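Local coordinates for outer membrane protein assembly factor BamA (Haemophilus ducreyi, PDB 4K3C), which probably helps to assemble beta-barrel proteins and insert them into the outer membrane, as part of the Bam complex, at residues Ile83-Ile88 with Val148-Lys153; Asp271-Val276 with Val384-Leu389. One frame throughout, in Å; residues are numbered along the deposited sequence.

Interaction 1: Ile83-Ile88 with Val148-Lys153; sequences IYVRKI and VDIIYK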
ATOM      1  N   ILE A  83     -36.589 -20.755  -9.190  1.00138.66           N
ATOM      2  CA  ILE A  83     -36.583 -19.574 -10.049  1.00130.47           C
ATOM      3  C   ILE A  83     -35.397 -19.555 -11.021  1.00128.00           C
ATOM      4  O   ILE A  83     -34.238 -19.481 -10.610  1.00124.34           O
ATOM      5  CB  ILE A  83     -36.599 -18.291  -9.204  1.00122.61           C
ATOM      6  CG1 ILE A  83     -37.326 -18.544  -7.880  1.00121.24           C
ATOM      7  CG2 ILE A  83     -37.257 -17.169  -9.969  1.00118.07           C
ATOM      8  CD1 ILE A  83     -37.426 -17.328  -6.990  1.00118.57           C
ATOM      9  N   TYR A  84     -35.705 -19.621 -12.314  1.00129.05           N
ATOM     10  CA  TYR A  84     -34.685 -19.672 -13.359  1.00131.16           C
ATOM     11  C   TYR A  84     -34.395 -18.280 -13.948  1.00135.22           C
ATOM     12  O   TYR A  84     -35.288 -17.631 -14.494  1.00140.30           O
ATOM     13  CB  TYR A  84     -35.124 -20.657 -14.450  1.00127.73           C
ATOM     14  CG  TYR A  84     -34.330 -20.594 -15.737  1.00122.85           C
ATOM     15  CD1 TYR A  84     -33.082 -21.197 -15.839  1.00119.74           C
ATOM     16  CD2 TYR A  84     -34.842 -19.950 -16.861  1.00120.08           C
ATOM     17  CE1 TYR A  84     -32.360 -21.147 -17.020  1.00119.85           C
ATOM     18  CE2 TYR A  84     -34.130 -19.895 -18.043  1.00119.20           C
ATOM     19  CZ  TYR A  84     -32.890 -20.494 -18.119  1.00121.30           C
ATOM     20  OH  TYR A  84     -32.178 -20.436 -19.299  1.00121.78           O
ATOM     21  N   VAL A  85     -33.149 -17.822 -13.833  1.00128.08           N
ATOM     22  CA  VAL A  85     -32.773 -16.498 -14.334  1.00119.29           C
ATOM     23  C   VAL A  85     -32.472 -16.504 -15.829  1.00115.15           C
ATOM     24  O   VAL A  85     -31.563 -17.197 -16.297  1.00110.80           O
ATOM     25  CB  VAL A  85     -31.568 -15.909 -13.575  1.00114.67           C
ATOM     26  CG1 VAL A  85     -31.040 -14.679 -14.295  1.00110.45           C
ATOM     27  CG2 VAL A  85     -31.957 -15.570 -12.145  1.00112.40           C
ATOM     28  N   ARG A  86     -33.245 -15.719 -16.571  1.00116.90           N
ATOM     29  CA  ARG A  86     -33.114 -15.643 -18.020  1.00121.82           C
ATOM     30  C   ARG A  86     -31.888 -14.814 -18.413  1.00121.99           C
ATOM     31  O   ARG A  86     -30.956 -15.321 -19.044  1.00122.13           O
ATOM     32  CB  ARG A  86     -34.398 -15.061 -18.624  1.00121.32           C
ATOM     33  CG  ARG A  86     -34.614 -15.359 -20.098  1.00119.34           C
ATOM     34  CD  ARG A  86     -34.337 -14.134 -20.951  1.00114.42           C
ATOM     35  NE  ARG A  86     -35.099 -12.966 -20.513  1.00112.63           N
ATOM     36  CZ  ARG A  86     -36.285 -12.614 -21.002  1.00108.87           C
ATOM     37  NH1 ARG A  86     -36.857 -13.342 -21.949  1.00109.12           N
ATOM     38  NH2 ARG A  86     -36.902 -11.531 -20.544  1.00105.00           N
ATOM     39  N   LYS A  87     -31.890 -13.541 -18.026  1.00119.55           N
ATOM     40  CA  LYS A  87     -30.759 -12.648 -18.268  1.00110.08           C
ATOM     41  C   LYS A  87     -30.779 -11.510 -17.253  1.00101.79           C
ATOM     42  O   LYS A  87     -31.846 -11.145 -16.761  1.00100.18           O
ATOM     43  CB  LYS A  87     -30.821 -12.090 -19.690  1.00101.67           C
ATOM     44  CG  LYS A  87     -29.516 -12.197 -20.436  1.00 96.99           C
ATOM     45  CD  LYS A  87     -28.526 -11.144 -19.961  1.00 96.02           C
ATOM     46  CE  LYS A  87     -27.343 -11.768 -19.262  1.00 87.25           C
ATOM     47  NZ  LYS A  87     -26.814 -12.877 -20.089  1.00 81.94           N
ATOM     48  N   ILE A  88     -29.607 -10.964 -16.928  1.00 95.49           N
ATOM     49  CA  ILE A  88     -29.530  -9.805 -16.040  1.00 91.99           C
ATOM     50  C   ILE A  88     -29.235  -8.548 -16.858  1.00 86.68           C
ATOM     51  O   ILE A  88     -28.479  -8.586 -17.832  1.00 83.82           O
ATOM     52  CB  ILE A  88     -28.497  -9.987 -14.885  1.00111.98           C
ATOM     53  CG1 ILE A  88     -27.168  -9.306 -15.203  1.00110.32           C
ATOM     54  CG2 ILE A  88     -28.281 -11.462 -14.569  1.00113.54           C
ATOM     55  CD1 ILE A  88     -26.303 -10.094 -16.177  1.00113.79           C
ATOM     56  N   VAL A 148     -37.073 -15.519 -14.556  1.00133.40           N
ATOM     57  CA  VAL A 148     -36.938 -14.116 -14.146  1.00124.79           C
ATOM     58  C   VAL A 148     -35.773 -13.381 -14.781  1.00116.81           C
ATOM     59  O   VAL A 148     -34.685 -13.934 -14.975  1.00116.35           O
ATOM     60  CB  VAL A 148     -36.780 -13.921 -12.616  1.00103.88           C
ATOM     61  CG1 VAL A 148     -38.083 -14.206 -11.887  1.00108.26           C
ATOM     62  CG2 VAL A 148     -35.615 -14.748 -12.074  1.00105.05           C
ATOM     63  N   ASP A 149     -36.022 -12.113 -15.084  1.00111.21           N
ATOM     64  CA  ASP A 149     -34.967 -11.163 -15.386  1.00100.61           C
ATOM     65  C   ASP A 149     -34.669 -10.411 -14.099  1.00 93.88           C
ATOM     66  O   ASP A 149     -35.586  -9.977 -13.402  1.00 97.03           O
ATOM     67  CB  ASP A 149     -35.420 -10.183 -16.467  1.00 98.00           C
ATOM     68  CG  ASP A 149     -35.368 -10.780 -17.860  1.00 97.96           C
ATOM     69  OD1 ASP A 149     -34.393 -11.511 -18.151  1.00 97.91           O
ATOM     70  OD2 ASP A 149     -36.299 -10.514 -18.659  1.00 93.76           O
ATOM     71  N   ILE A 150     -33.391 -10.273 -13.771  1.00 85.97           N
ATOM     72  CA  ILE A 150     -32.996  -9.462 -12.625  1.00 93.40           C
ATOM     73  C   ILE A 150     -32.296  -8.156 -13.057  1.00 95.74           C
ATOM     74  O   ILE A 150     -31.146  -8.164 -13.517  1.00 93.45           O
ATOM     75  CB  ILE A 150     -32.145 -10.280 -11.633  1.00 95.93           C
ATOM     76  CG1 ILE A 150     -31.362  -9.359 -10.696  1.00 98.01           C
ATOM     77  CG2 ILE A 150     -31.211 -11.216 -12.381  1.00 95.23           C
ATOM     78  CD1 ILE A 150     -30.522 -10.111  -9.691  1.00103.10           C
ATOM     79  N   ILE A 151     -33.013  -7.039 -12.915  1.00 95.70           N
ATOM     80  CA  ILE A 151     -32.527  -5.728 -13.355  1.00 91.84           C
ATOM     81  C   ILE A 151     -31.799  -4.979 -12.239  1.00 87.03           C
ATOM     82  O   ILE A 151     -32.168  -5.080 -11.070  1.00 92.18           O
ATOM     83  CB  ILE A 151     -33.682  -4.842 -13.916  1.00104.49           C
ATOM     84  CG1 ILE A 151     -33.986  -3.657 -12.987  1.00107.06           C
ATOM     85  CG2 ILE A 151     -34.930  -5.675 -14.170  1.00104.58           C
ATOM     86  CD1 ILE A 151     -35.222  -2.862 -13.371  1.00109.96           C
ATOM     87  N   TYR A 152     -30.757  -4.238 -12.598  1.00 80.73           N
ATOM     88  CA  TYR A 152     -30.085  -3.381 -11.627  1.00 83.80           C
ATOM     89  C   TYR A 152     -30.242  -1.916 -12.017  1.00 83.82           C
ATOM     90  O   TYR A 152     -29.741  -1.484 -13.053  1.00 89.98           O
ATOM     91  CB  TYR A 152     -28.608  -3.742 -11.498  1.00 84.57           C
ATOM     92  CG  TYR A 152     -28.331  -5.018 -10.731  1.00 88.20           C
ATOM     93  CD1 TYR A 152     -28.539  -6.262 -11.312  1.00 91.40           C
ATOM     94  CD2 TYR A 152     -27.835  -4.979  -9.433  1.00 89.65           C
ATOM     95  CE1 TYR A 152     -28.274  -7.429 -10.617  1.00 95.27           C
ATOM     96  CE2 TYR A 152     -27.568  -6.143  -8.729  1.00 92.15           C
ATOM     97  CZ  TYR A 152     -27.788  -7.364  -9.326  1.00 94.62           C
ATOM     98  OH  TYR A 152     -27.524  -8.523  -8.634  1.00 95.45           O
ATOM     99  N   LYS A 153     -30.952  -1.163 -11.183  1.00 75.18           N
ATOM    100  CA  LYS A 153     -31.235   0.242 -11.442  1.00 68.42           C
ATOM    101  C   LYS A 153     -30.303   1.107 -10.622  1.00 70.26           C
ATOM    102  O   LYS A 153     -30.413   1.162  -9.396  1.00 79.53           O
ATOM    103  CB  LYS A 153     -32.695   0.564 -11.105  1.00 73.66           C
ATOM    104  CG  LYS A 153     -33.109   2.022 -11.269  1.00 67.25           C
ATOM    105  CD  LYS A 153     -34.489   2.128 -11.922  1.00 75.53           C
ATOM    106  CE  LYS A 153     -35.215   3.402 -11.508  1.00 79.84           C
ATOM    107  NZ  LYS A 153     -35.510   3.429 -10.042  1.00 83.73           N
TER
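Val148 is held through both its N and its O by 83-88: its N donates to Tyr84 O (2.8 Å) and its O accepts from Arg86 N (2.8 Å). This is parallel pairing centred on Val85, whose side chain lies on the same face as that of Val148 and brings CG2 to within 3.7 Å of Val148 CG2. Ile83 adds its CG2 branch, which reaches both methyls of Val148. Beyond Arg86 the register slips by one residue, a beta bulge, and pairing resumes with Ile88 beside Ile150. There the two side chains lie side by side and point the same way, Ile88 CG2 3.7 Å from Ile150 CG2, while the backbone bond from Ile150 N to Lys87 O is weak at 3.5 Å. At the bulge Asp149 OD1 accepts bonds from Arg86 and Lys87. Arg86 NE comes nearly straight (2.9 Å, 163°) on the syn side, as part of a salt bridge; Lys87 N gives the same oxygen a second, weak bond (3.2 Å). Arg86 carries CG anti to its backbone N (chi1 -160°), and bends further along its chain bring NE back to Asp149. The link across the slip rests on NE and OD1, since Arg86 NH2 and Asp149 OD2 are modelled too close for their positions to be trusted. On the outer side of 83-88, Val85 and Arg86 bond through their backbones to Ala111 and Gly110. Further along 148-153, Tyr152 packs on Ala121, Lys122 and Leu125 of helix 119-125. Parallel pairing of the first and last strands of a mixed sheet, with helices in the connection between them, is characteristic of the POTRA fold, here the second of the two POTRA domains present, next to the barrel.

Interaction 2: Asp271-Val276 with Val384-Leu389; sequences DKLRNV and VPFYQL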
ATOM      1  N   ASP A 271      16.658  12.240 -17.660  1.00 39.96           N
ATOM      2  CA  ASP A 271      17.200  13.022 -16.544  1.00 37.74           C
ATOM      3  C   ASP A 271      18.168  14.056 -17.085  1.00 42.33           C
ATOM      4  O   ASP A 271      18.992  13.741 -17.945  1.00 41.23           O
ATOM      5  CB  ASP A 271      18.012  12.140 -15.584  1.00 41.42           C
ATOM      6  CG  ASP A 271      17.205  11.026 -14.961  1.00 45.39           C
ATOM      7  OD1 ASP A 271      16.477  11.275 -13.964  1.00 45.13           O
ATOM      8  OD2 ASP A 271      17.339   9.888 -15.460  1.00 46.89           O
ATOM      9  N   LYS A 272      18.101  15.273 -16.557  1.00 32.96           N
ATOM     10  CA  LYS A 272      18.988  16.336 -16.994  1.00 34.22           C
ATOM     11  C   LYS A 272      19.569  16.968 -15.741  1.00 53.35           C
ATOM     12  O   LYS A 272      18.821  17.364 -14.844  1.00 62.32           O
ATOM     13  CB  LYS A 272      18.218  17.362 -17.831  1.00 34.48           C
ATOM     14  CG  LYS A 272      19.084  18.414 -18.512  1.00101.38           C
ATOM     15  CD  LYS A 272      18.258  19.487 -19.246  1.00 96.26           C
ATOM     16  CE  LYS A 272      17.352  18.900 -20.337  1.00 86.54           C
ATOM     17  NZ  LYS A 272      16.037  18.412 -19.811  1.00 76.16           N
ATOM     18  N   LEU A 273      20.897  17.044 -15.660  1.00 48.58           N
ATOM     19  CA  LEU A 273      21.545  17.588 -14.468  1.00 44.31           C
ATOM     20  C   LEU A 273      22.385  18.829 -14.755  1.00 56.02           C
ATOM     21  O   LEU A 273      23.145  18.872 -15.721  1.00 61.13           O
ATOM     22  CB  LEU A 273      22.366  16.512 -13.747  1.00 39.34           C
ATOM     23  CG  LEU A 273      21.532  15.474 -12.975  1.00 42.45           C
ATOM     24  CD1 LEU A 273      20.967  14.382 -13.878  1.00 38.79           C
ATOM     25  CD2 LEU A 273      22.312  14.868 -11.800  1.00 45.95           C
ATOM     26  N   ARG A 274      22.214  19.843 -13.908  1.00 63.74           N
ATOM     27  CA  ARG A 274      22.946  21.106 -13.992  1.00 59.03           C
ATOM     28  C   ARG A 274      23.552  21.375 -12.606  1.00 62.98           C
ATOM     29  O   ARG A 274      23.204  20.681 -11.635  1.00 47.83           O
ATOM     30  CB  ARG A 274      22.002  22.240 -14.411  1.00 54.83           C
ATOM     31  CG  ARG A 274      21.052  22.736 -13.307  1.00 70.56           C
ATOM     32  CD  ARG A 274      19.723  23.270 -13.855  1.00 85.03           C
ATOM     33  NE  ARG A 274      19.912  24.340 -14.832  1.00106.40           N
ATOM     34  CZ  ARG A 274      19.021  24.677 -15.766  1.00116.22           C
ATOM     35  NH1 ARG A 274      17.865  24.022 -15.861  1.00112.47           N
ATOM     36  NH2 ARG A 274      19.290  25.671 -16.611  1.00117.94           N
ATOM     37  N   ASN A 275      24.430  22.378 -12.512  1.00 74.22           N
ATOM     38  CA  ASN A 275      25.221  22.593 -11.304  1.00 74.15           C
ATOM     39  C   ASN A 275      26.157  21.390 -11.275  1.00 79.65           C
ATOM     40  O   ASN A 275      26.909  21.179 -12.232  1.00 74.24           O
ATOM     41  CB  ASN A 275      24.311  22.718 -10.055  1.00126.68           C
ATOM     42  CG  ASN A 275      25.074  22.956  -8.750  1.00128.89           C
ATOM     43  OD1 ASN A 275      26.188  22.473  -8.561  1.00132.01           O
ATOM     44  ND2 ASN A 275      24.442  23.676  -7.825  1.00126.62           N
ATOM     45  N   VAL A 276      26.058  20.570 -10.228  1.00 83.27           N
ATOM     46  CA  VAL A 276      26.969  19.442  -9.996  1.00 68.48           C
ATOM     47  C   VAL A 276      28.397  19.941  -9.884  1.00 65.08           C
ATOM     48  O   VAL A 276      29.100  20.043 -10.895  1.00 57.56           O
ATOM     49  CB  VAL A 276      26.910  18.385 -11.102  1.00 63.07           C
ATOM     50  CG1 VAL A 276      27.517  17.101 -10.591  1.00 72.10           C
ATOM     51  CG2 VAL A 276      25.478  18.143 -11.539  1.00 65.81           C
ATOM     52  N   VAL A 384      27.435   3.537 -11.356  1.00 59.93           N
ATOM     53  CA  VAL A 384      26.072   3.865 -10.961  1.00 55.70           C
ATOM     54  C   VAL A 384      25.899   5.382 -10.989  1.00 47.04           C
ATOM     55  O   VAL A 384      26.742   6.120 -10.484  1.00 54.18           O
ATOM     56  CB  VAL A 384      25.734   3.310  -9.558  1.00 56.00           C
ATOM     57  CG1 VAL A 384      24.437   3.898  -9.072  1.00 32.36           C
ATOM     58  CG2 VAL A 384      25.669   1.767  -9.574  1.00 33.59           C
ATOM     59  N   PRO A 385      24.823   5.858 -11.605  1.00 40.52           N
ATOM     60  CA  PRO A 385      24.622   7.305 -11.688  1.00 49.14           C
ATOM     61  C   PRO A 385      24.574   7.916 -10.292  1.00 49.46           C
ATOM     62  O   PRO A 385      23.687   7.532  -9.538  1.00 46.69           O
ATOM     63  CB  PRO A 385      23.243   7.429 -12.340  1.00 47.80           C
ATOM     64  CG  PRO A 385      23.023   6.171 -13.059  1.00 36.55           C
ATOM     65  CD  PRO A 385      23.775   5.101 -12.305  1.00 43.51           C
ATOM     66  N   PHE A 386      25.475   8.851  -9.977  1.00 49.84           N
ATOM     67  CA  PHE A 386      25.652   9.366  -8.609  1.00 50.87           C
ATOM     68  C   PHE A 386      24.403   9.902  -7.922  1.00 44.81           C
ATOM     69  O   PHE A 386      24.325   9.948  -6.691  1.00 40.24           O
ATOM     70  CB  PHE A 386      26.746  10.435  -8.556  1.00 55.37           C
ATOM     71  CG  PHE A 386      26.478  11.641  -9.426  1.00 52.86           C
ATOM     72  CD1 PHE A 386      25.670  12.678  -8.986  1.00 40.17           C
ATOM     73  CD2 PHE A 386      27.079  11.755 -10.672  1.00 61.20           C
ATOM     74  CE1 PHE A 386      25.453  13.790  -9.785  1.00 45.67           C
ATOM     75  CE2 PHE A 386      26.860  12.870 -11.482  1.00 54.80           C
ATOM     76  CZ  PHE A 386      26.049  13.886 -11.039  1.00 42.89           C
ATOM     77  N   TYR A 387      23.431  10.316  -8.714  1.00 32.44           N
ATOM     78  CA  TYR A 387      22.197  10.854  -8.163  1.00 40.00           C
ATOM     79  C   TYR A 387      21.217   9.754  -7.826  1.00 38.23           C
ATOM     80  O   TYR A 387      20.075  10.022  -7.477  1.00 42.76           O
ATOM     81  CB  TYR A 387      21.555  11.835  -9.148  1.00 45.82           C
ATOM     82  CG  TYR A 387      21.376  11.323 -10.570  1.00 40.49           C
ATOM     83  CD1 TYR A 387      22.378  11.475 -11.520  1.00 41.25           C
ATOM     84  CD2 TYR A 387      20.197  10.713 -10.963  1.00 32.80           C
ATOM     85  CE1 TYR A 387      22.207  11.028 -12.817  1.00 46.60           C
ATOM     86  CE2 TYR A 387      20.013  10.264 -12.255  1.00 38.10           C
ATOM     87  CZ  TYR A 387      21.014  10.427 -13.184  1.00 49.15           C
ATOM     88  OH  TYR A 387      20.825   9.984 -14.480  1.00 50.48           O
ATOM     89  N   GLN A 388      21.675   8.516  -7.961  1.00 44.00           N
ATOM     90  CA  GLN A 388      20.861   7.334  -7.739  1.00 42.76           C
ATOM     91  C   GLN A 388      21.418   6.592  -6.528  1.00 51.27           C
ATOM     92  O   GLN A 388      21.127   5.416  -6.321  1.00 56.11           O
ATOM     93  CB  GLN A 388      20.947   6.432  -8.969  1.00 44.01           C
ATOM     94  CG  GLN A 388      19.709   5.630  -9.251  1.00 58.76           C
ATOM     95  CD  GLN A 388      18.652   6.439  -9.975  1.00 66.01           C
ATOM     96  OE1 GLN A 388      18.852   7.615 -10.271  1.00 60.64           O
ATOM     97  NE2 GLN A 388      17.520   5.808 -10.268  1.00 75.95           N
ATOM     98  N   LEU A 389      22.233   7.280  -5.737  1.00 30.13           N
ATOM     99  CA  LEU A 389      22.886   6.666  -4.580  1.00 38.42           C
ATOM    100  C   LEU A 389      22.090   6.747  -3.255  1.00 40.10           C
ATOM    101  O   LEU A 389      21.163   7.528  -3.119  1.00 43.07           O
ATOM    102  CB  LEU A 389      24.280   7.266  -4.389  1.00 40.88           C
ATOM    103  CG  LEU A 389      25.374   6.828  -5.356  1.00 32.17           C
ATOM    104  CD1 LEU A 389      26.656   7.472  -4.954  1.00 33.22           C
ATOM    105  CD2 LEU A 389      25.506   5.351  -5.293  1.00 32.04           C
TER
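Leu273 and Tyr387 join the wall of the Omp85 transmembrane beta barrel to the long loop between strands 366-378 and 430-440, loop 6 of this family. Leu273, near the end of barrel strand 260-274, crosses the Tyr387 ring obliquely. Its CD1 sits over one face, 4.0 Å from the ring centroid and 23° off the normal, a CH-pi contact. Leu273 CD2 stands above the ring plane on that same side, just outside the rim atom Tyr387 CD1 and 3.4 Å from it. Pro385 CB covers the opposite face of the same ring, toward the rim, which leaves the tyrosine sandwiched between wall and loop. Tyr387 CG stands between its backbone N and carbonyl carbon (chi1 51°), which sets the ring back against Pro385. The two rings are neighbours as well: Tyr387 CD1 lies over a face of Phe386, 4.2 Å above the plane and toward the rim. Phe386 turns its far end to the strand, where CE1 meets Leu273 CD2 at 3.9 Å. Val276, just past the strand, comes to it tip to tip. Arg282 of helix 280-288 touches both Val276 and Phe386, and Ile303 of the next barrel strand also packs on Phe386. At the other end of the tyrosine, the Asp271 carboxylate is inclined 52° to the ring; Asp271 OD2 stops 3.6 Å from Tyr387 OH, a contact without a hydrogen bond. The loop's own turn is held by Gln388 N bonding to Pro385 O at 2.7 Å.

The two contacts belong to different domains and lie about 47 Å apart at their nearest atoms, on opposite sides of the chain's centre. Interaction 1 is internal to a periplasmic POTRA domain and partly buried: it pairs two neighbouring strands, so backbone bonds dominate, with an apolar face and an ionic pair between an exposed arginine and a buried aspartate. Interaction 2 is largely buried and joins unlike elements, a barrel strand end and a loop with no regular structure. Lacking backbone pairing, it depends on aromatic and aliphatic side chains. No structural element is shared; the first builds a sheet, whereas the second packs a loop against a strand of the barrel wall.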